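Local coordinates for peptidase M16 domain protein (Alicyclobacillus acidocaldarius subsp. acidocaldarius DSM 446, PDB 4XEA) that is probably a metal-dependent peptidase of the M16 (insulinase) family, with a nickel ion bound at its metal site in this crystal, at residues 40-45 / 160-165; 156-161 / 231-236. One frame throughout, in Å; residues are numbered along the deposited sequence.

Contact 1 of 2, residues 40-45 / 160-165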
loop_
_atom_site.group_PDB
_atom_site.type_symbol
_atom_site.label_atom_id
_atom_site.label_comp_id
_atom_site.label_asym_id
_atom_site.label_seq_id
_atom_site.Cartn_x
_atom_site.Cartn_y
_atom_site.Cartn_z
ATOM N N GLY A 40 5.136 23.914 6.165
ATOM C CA GLY A 40 4.017 23.249 5.497
ATOM C C GLY A 40 2.829 24.147 5.341
ATOM O O GLY A 40 2.952 25.359 5.498
ATOM N N SER A 41 1.667 23.536 5.096
ATOM C CA SER A 41 0.452 24.284 4.758
ATOM C C SER A 41 -0.016 25.204 5.869
ATOM O O SER A 41 -0.661 26.233 5.574
ATOM C CB SER A 41 -0.709 23.356 4.332
ATOM O OG SER A 41 -1.146 22.495 5.390
ATOM N N VAL A 42 0.289 24.867 7.125
ATOM C CA VAL A 42 -0.231 25.653 8.229
ATOM C C VAL A 42 0.614 26.870 8.597
ATOM O O VAL A 42 0.185 27.671 9.410
ATOM C CB VAL A 42 -0.589 24.832 9.482
ATOM C CG1 VAL A 42 -1.655 23.736 9.121
ATOM C CG2 VAL A 42 0.653 24.287 10.193
ATOM N N ASP A 43 1.784 27.016 7.968
ATOM C CA ASP A 43 2.675 28.148 8.236
ATOM C C ASP A 43 2.225 29.363 7.431
ATOM O O ASP A 43 2.935 29.856 6.555
ATOM C CB ASP A 43 4.122 27.762 7.914
ATOM C CG ASP A 43 4.679 26.793 8.903
ATOM O OD1 ASP A 43 4.765 27.204 10.090
ATOM O OD2 ASP A 43 5.011 25.627 8.504
ATOM N N ARG A 44 1.004 29.821 7.719
ATOM C CA ARG A 44 0.411 30.957 7.027
ATOM C C ARG A 44 1.088 32.282 7.418
ATOM O O ARG A 44 1.233 33.171 6.593
ATOM C CB ARG A 44 -1.080 31.031 7.388
ATOM C CG ARG A 44 -1.836 32.184 6.787
ATOM C CD ARG A 44 -3.243 32.307 7.392
ATOM N NE ARG A 44 -4.124 31.248 6.926
ATOM C CZ ARG A 44 -5.271 30.900 7.514
ATOM N NH1 ARG A 44 -5.660 31.476 8.662
ATOM N NH2 ARG A 44 -6.011 29.931 6.973
ATOM N N ALA A 45 1.436 32.433 8.689
ATOM C CA ALA A 45 1.993 33.694 9.162
ATOM C C ALA A 45 3.288 33.447 9.922
ATOM O O ALA A 45 3.467 32.404 10.595
ATOM C CB ALA A 45 0.971 34.434 10.069
ATOM N N HIS A 160 -7.578 28.188 13.154
ATOM C CA HIS A 160 -6.318 27.542 12.829
ATOM C C HIS A 160 -6.247 27.198 11.310
ATOM O O HIS A 160 -7.237 26.720 10.751
ATOM C CB HIS A 160 -6.127 26.277 13.665
ATOM C CG HIS A 160 -4.716 25.765 13.671
ATOM N ND1 HIS A 160 -4.118 25.215 12.557
ATOM C CD2 HIS A 160 -3.765 25.786 14.642
ATOM C CE1 HIS A 160 -2.870 24.889 12.847
ATOM N NE2 HIS A 160 -2.628 25.226 14.102
ATOM N N PRO A 161 -5.103 27.473 10.640
ATOM C CA PRO A 161 -4.986 27.164 9.216
ATOM C C PRO A 161 -5.226 25.720 8.787
ATOM O O PRO A 161 -5.521 25.495 7.598
ATOM C CB PRO A 161 -3.526 27.532 8.899
ATOM C CG PRO A 161 -3.203 28.615 9.859
ATOM C CD PRO A 161 -3.912 28.204 11.117
ATOM N N VAL A 162 -5.129 24.769 9.718
ATOM C CA VAL A 162 -5.370 23.362 9.428
ATOM C C VAL A 162 -6.790 23.161 8.836
ATOM O O VAL A 162 -7.086 22.140 8.220
ATOM C CB VAL A 162 -5.123 22.471 10.659
ATOM C CG1 VAL A 162 -6.242 22.669 11.720
ATOM C CG2 VAL A 162 -5.001 20.954 10.243
ATOM N N ARG A 163 -7.654 24.141 9.008
ATOM C CA ARG A 163 -9.014 24.044 8.487
ATOM C C ARG A 163 -9.135 24.275 6.986
ATOM O O ARG A 163 -10.195 24.028 6.410
ATOM C CB ARG A 163 -9.945 24.978 9.246
ATOM C CG ARG A 163 -9.811 26.432 8.981
ATOM C CD ARG A 163 -10.622 27.244 9.997
ATOM N NE ARG A 163 -12.058 26.846 10.000
ATOM C CZ ARG A 163 -12.973 27.177 9.076
ATOM N NH1 ARG A 163 -12.678 27.932 8.014
ATOM N NH2 ARG A 163 -14.201 26.709 9.194
ATOM N N ILE A 164 -8.056 24.771 6.376
ATOM C CA ILE A 164 -7.928 24.921 4.932
ATOM C C ILE A 164 -7.117 23.763 4.366
ATOM O O ILE A 164 -6.085 23.378 4.925
ATOM C CB ILE A 164 -7.229 26.239 4.594
ATOM C CG1 ILE A 164 -7.971 27.378 5.306
ATOM C CG2 ILE A 164 -7.247 26.513 3.066
ATOM C CD1 ILE A 164 -9.408 27.560 4.844
ATOM N N ASP A 165 -7.551 23.218 3.236
ATOM C CA ASP A 165 -6.844 22.078 2.665
ATOM C C ASP A 165 -5.425 22.483 2.199
ATOM O O ASP A 165 -5.135 23.641 1.953
ATOM C CB ASP A 165 -7.639 21.417 1.527
ATOM C CG ASP A 165 -7.224 19.931 1.301
ATOM O OD1 ASP A 165 -6.368 19.349 2.071
ATOM O OD2 ASP A 165 -7.739 19.367 0.350
HETATM O O HOH W 1 -3.470 23.764 5.877
#

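Contact 2 of 2, residues 156-161 / 231-236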
loop_
_atom_site.group_PDB
_atom_site.type_symbol
_atom_site.label_atom_id
_atom_site.label_comp_id
_atom_site.label_asym_id
_atom_site.label_seq_id
_atom_site.Cartn_x
_atom_site.Cartn_y
_atom_site.Cartn_z
HETATM N N MSE A 156 -14.468 21.490 13.391
HETATM C CA MSE A 156 -13.638 21.449 14.577
HETATM C C MSE A 156 -12.897 22.768 14.888
HETATM O O MSE A 156 -12.849 23.185 16.051
HETATM C CB MSE A 156 -12.654 20.282 14.465
HETATM C CG MSE A 156 -11.684 20.111 15.590
HETATM SE SE MSE A 156 -10.624 18.473 15.473
HETATM C CE MSE A 156 -11.956 17.242 15.765
ATOM N N TYR A 157 -12.347 23.400 13.852
ATOM C CA TYR A 157 -11.407 24.495 14.009
ATOM C C TYR A 157 -12.073 25.826 13.670
ATOM O O TYR A 157 -12.717 25.978 12.639
ATOM C CB TYR A 157 -10.094 24.235 13.185
ATOM C CG TYR A 157 -9.237 23.211 13.815
ATOM C CD1 TYR A 157 -8.386 23.534 14.879
ATOM C CD2 TYR A 157 -9.305 21.871 13.418
ATOM C CE1 TYR A 157 -7.574 22.554 15.502
ATOM C CE2 TYR A 157 -8.505 20.900 14.031
ATOM C CZ TYR A 157 -7.685 21.231 15.085
ATOM O OH TYR A 157 -6.979 20.244 15.672
ATOM N N HIS A 158 -11.922 26.808 14.565
ATOM C CA HIS A 158 -12.437 28.135 14.337
ATOM C C HIS A 158 -11.573 28.965 13.381
ATOM O O HIS A 158 -12.115 29.680 12.543
ATOM C CB HIS A 158 -12.526 28.937 15.652
ATOM C CG HIS A 158 -13.466 28.360 16.664
ATOM N ND1 HIS A 158 -14.572 29.041 17.125
ATOM C CD2 HIS A 158 -13.428 27.196 17.348
ATOM C CE1 HIS A 158 -15.205 28.288 18.008
ATOM N NE2 HIS A 158 -14.540 27.155 18.141
ATOM N N GLU A 159 -10.265 28.956 13.610
ATOM C CA GLU A 159 -9.335 29.910 12.964
ATOM C C GLU A 159 -8.019 29.267 12.503
ATOM O O GLU A 159 -7.374 29.805 11.624
ATOM C CB GLU A 159 -8.872 31.009 13.952
ATOM C CG GLU A 159 -9.870 31.885 14.551
ATOM C CD GLU A 159 -9.514 32.252 16.025
ATOM O OE1 GLU A 159 -8.477 32.938 16.279
ATOM O OE2 GLU A 159 -10.326 31.864 16.915
ATOM N N HIS A 160 -7.578 28.188 13.154
ATOM C CA HIS A 160 -6.318 27.542 12.829
ATOM C C HIS A 160 -6.247 27.198 11.310
ATOM O O HIS A 160 -7.237 26.720 10.751
ATOM C CB HIS A 160 -6.127 26.277 13.665
ATOM C CG HIS A 160 -4.716 25.765 13.671
ATOM N ND1 HIS A 160 -4.118 25.215 12.557
ATOM C CD2 HIS A 160 -3.765 25.786 14.642
ATOM C CE1 HIS A 160 -2.870 24.889 12.847
ATOM N NE2 HIS A 160 -2.628 25.226 14.102
ATOM N N PRO A 161 -5.103 27.473 10.640
ATOM C CA PRO A 161 -4.986 27.164 9.216
ATOM C C PRO A 161 -5.226 25.720 8.787
ATOM O O PRO A 161 -5.521 25.495 7.598
ATOM C CB PRO A 161 -3.526 27.532 8.899
ATOM C CG PRO A 161 -3.203 28.615 9.859
ATOM C CD PRO A 161 -3.912 28.204 11.117
ATOM N N PRO A 231 -2.882 31.454 15.604
ATOM C CA PRO A 231 -3.961 32.058 16.408
ATOM C C PRO A 231 -4.239 31.317 17.715
ATOM O O PRO A 231 -3.864 30.162 17.895
ATOM C CB PRO A 231 -5.179 31.990 15.473
ATOM C CG PRO A 231 -4.935 30.679 14.683
ATOM C CD PRO A 231 -3.406 30.625 14.488
ATOM N N GLU A 232 -4.934 31.989 18.627
ATOM C CA GLU A 232 -5.437 31.340 19.845
ATOM C C GLU A 232 -6.716 30.527 19.603
ATOM O O GLU A 232 -7.818 30.954 19.880
ATOM C CB GLU A 232 -5.690 32.419 20.932
ATOM C CG GLU A 232 -4.378 33.104 21.319
ATOM C CD GLU A 232 -4.510 34.206 22.380
ATOM O OE1 GLU A 232 -5.649 34.620 22.708
ATOM O OE2 GLU A 232 -3.446 34.689 22.859
ATOM N N GLU A 233 -6.558 29.317 19.179
ATOM C CA GLU A 233 -7.672 28.499 18.817
ATOM C C GLU A 233 -8.452 28.054 20.098
ATOM O O GLU A 233 -7.845 27.514 21.016
ATOM C CB GLU A 233 -7.118 27.301 18.068
ATOM C CG GLU A 233 -8.130 26.283 17.700
ATOM C CD GLU A 233 -9.119 26.781 16.622
ATOM O OE1 GLU A 233 -8.749 27.631 15.784
ATOM O OE2 GLU A 233 -10.248 26.287 16.661
ATOM N N PRO A 234 -9.780 28.254 20.127
ATOM C CA PRO A 234 -10.568 27.696 21.237
ATOM C C PRO A 234 -10.478 26.194 21.378
ATOM O O PRO A 234 -10.278 25.463 20.372
ATOM C CB PRO A 234 -12.009 28.133 20.923
ATOM C CG PRO A 234 -11.882 29.337 20.043
ATOM C CD PRO A 234 -10.632 29.029 19.199
ATOM N N PRO A 235 -10.627 25.690 22.627
ATOM C CA PRO A 235 -10.525 24.250 22.806
ATOM C C PRO A 235 -11.790 23.474 22.391
ATOM O O PRO A 235 -11.754 22.259 22.316
ATOM C CB PRO A 235 -10.279 24.093 24.315
ATOM C CG PRO A 235 -11.018 25.281 24.955
ATOM C CD PRO A 235 -10.691 26.416 23.915
ATOM N N THR A 236 -12.886 24.182 22.148
ATOM C CA THR A 236 -14.138 23.580 21.758
ATOM C C THR A 236 -14.347 23.745 20.240
ATOM O O THR A 236 -13.865 24.689 19.630
ATOM C CB THR A 236 -15.318 24.241 22.490
ATOM O OG1 THR A 236 -15.217 25.665 22.353
ATOM C CG2 THR A 236 -15.371 23.857 24.047
#

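Contact 1 of 2, residues 40-45 / 160-165
A type I beta turn, G40 to D43, joins strands 31-37 and 45-48 and packs against the short 3-10 segment 161-163, which follows helix 144-156. G40 N donates to D43 OD2 at 2.9 Å, on the lone pair anti to the other oxygen. D43 OD1 pairs with R228 and Y230. P161 touches both V42 and R44. V42 CB is 4.0 Å from P161 CB. V42 CG1, anti to the carbonyl carbon, packs against the backbone of V162 and lies 4.0 Å from V162 CB. The H160 ring, with CG anti to the backbone N (chi1 -164°), brings CE1 within 4.1 Å of V42 CB. Its rotation is fixed by two bonds. H160 ND1 accepts V162 N in the ring plane at 3.0 Å, and NE2 bonds to T312. R44 reaches across P161 with CG anti to the backbone N, and its chain bends at chi3 (-72°). P161 CG sits over the centre of one face of the guanidinium, 3.9 Å from R44 CZ. I164 CG1 meets the edge of the group in its plane, 3.6 Å from R44 NH2. The same NH2 forms a salt bridge with D57. An alanine in place of R44 would remove the guanidinium over P161 and the salt bridge to D57, and would probably loosen the packing on P161 and I164. A water joins the two segments, bound to S41 OG and donating to I164 O. The direct contact is therefore mainly apolar and van der Waals. R44 NH2, H160 NE2 and D43 OD1 are bound to residues outside the two segments, while H160 ND1 and D43 OD2 are satisfied within them. These polar ends are thus turned to partners other than the facing segment.

Contact 2 of 2, residues 156-161 / 231-236
The carboxylate of E233 fits tightly against three successive backbone amides just after helix 144-156. Its CG is anti to the backbone N, and the chain bends at chi2 (69°). E233 OE2 accepts H158 N at 2.7 Å on its syn lone pair. E233 OE1 takes two amides: E159 N at 3.0 Å on its syn lone pair, and H160 N at 2.9 Å from above the carboxylate plane. The Y157 ring turns its edge to this group, with CD1 3.8 Å from E233 CD. K258 of strand 252-258 forms a salt bridge with OE2, which probably stabilises a charged E233. The contact joins the loop after helix 144-156 to the loop from strand 227-229 of the three-stranded sheet to strand 241-246 of the five-stranded sheet. P234 CG sits over the centre of one face of the H158 ring in a CH-pi contact, 3.7 Å from the ring centroid. H158 NE2 donates to T236 O at 3.0 Å, in the ring plane but bent (137°) and from above the carbonyl plane. The exposed side is looser. There E159 slides past P231 in the opposite direction, with E159 OE1 3.5 Å from P231 CB and no hydrogen bond between them.

The two contacts have their centres about 11 Å apart, on the same side of the chain's centre. They share H160 and P161, in the loop between helices 144-156 and 170-175. Along the chain, 40-45 comes first, then 156-161 running into 160-165, then 231-236. Contact 1 is the more buried. It packs this loop against the turn before strand 45-48. Contact 2 holds the start of the same loop to the loop from strand 227-229 to strand 241-246. Strands 45-48 and 227-229 are neighbours in the three-stranded sheet. R163 NE also reaches Y157 O. The I164 side chain is about 14 Å from the bound nickel. Loop 156-165 thus ties the three-stranded sheet to the run into the five-stranded sheet.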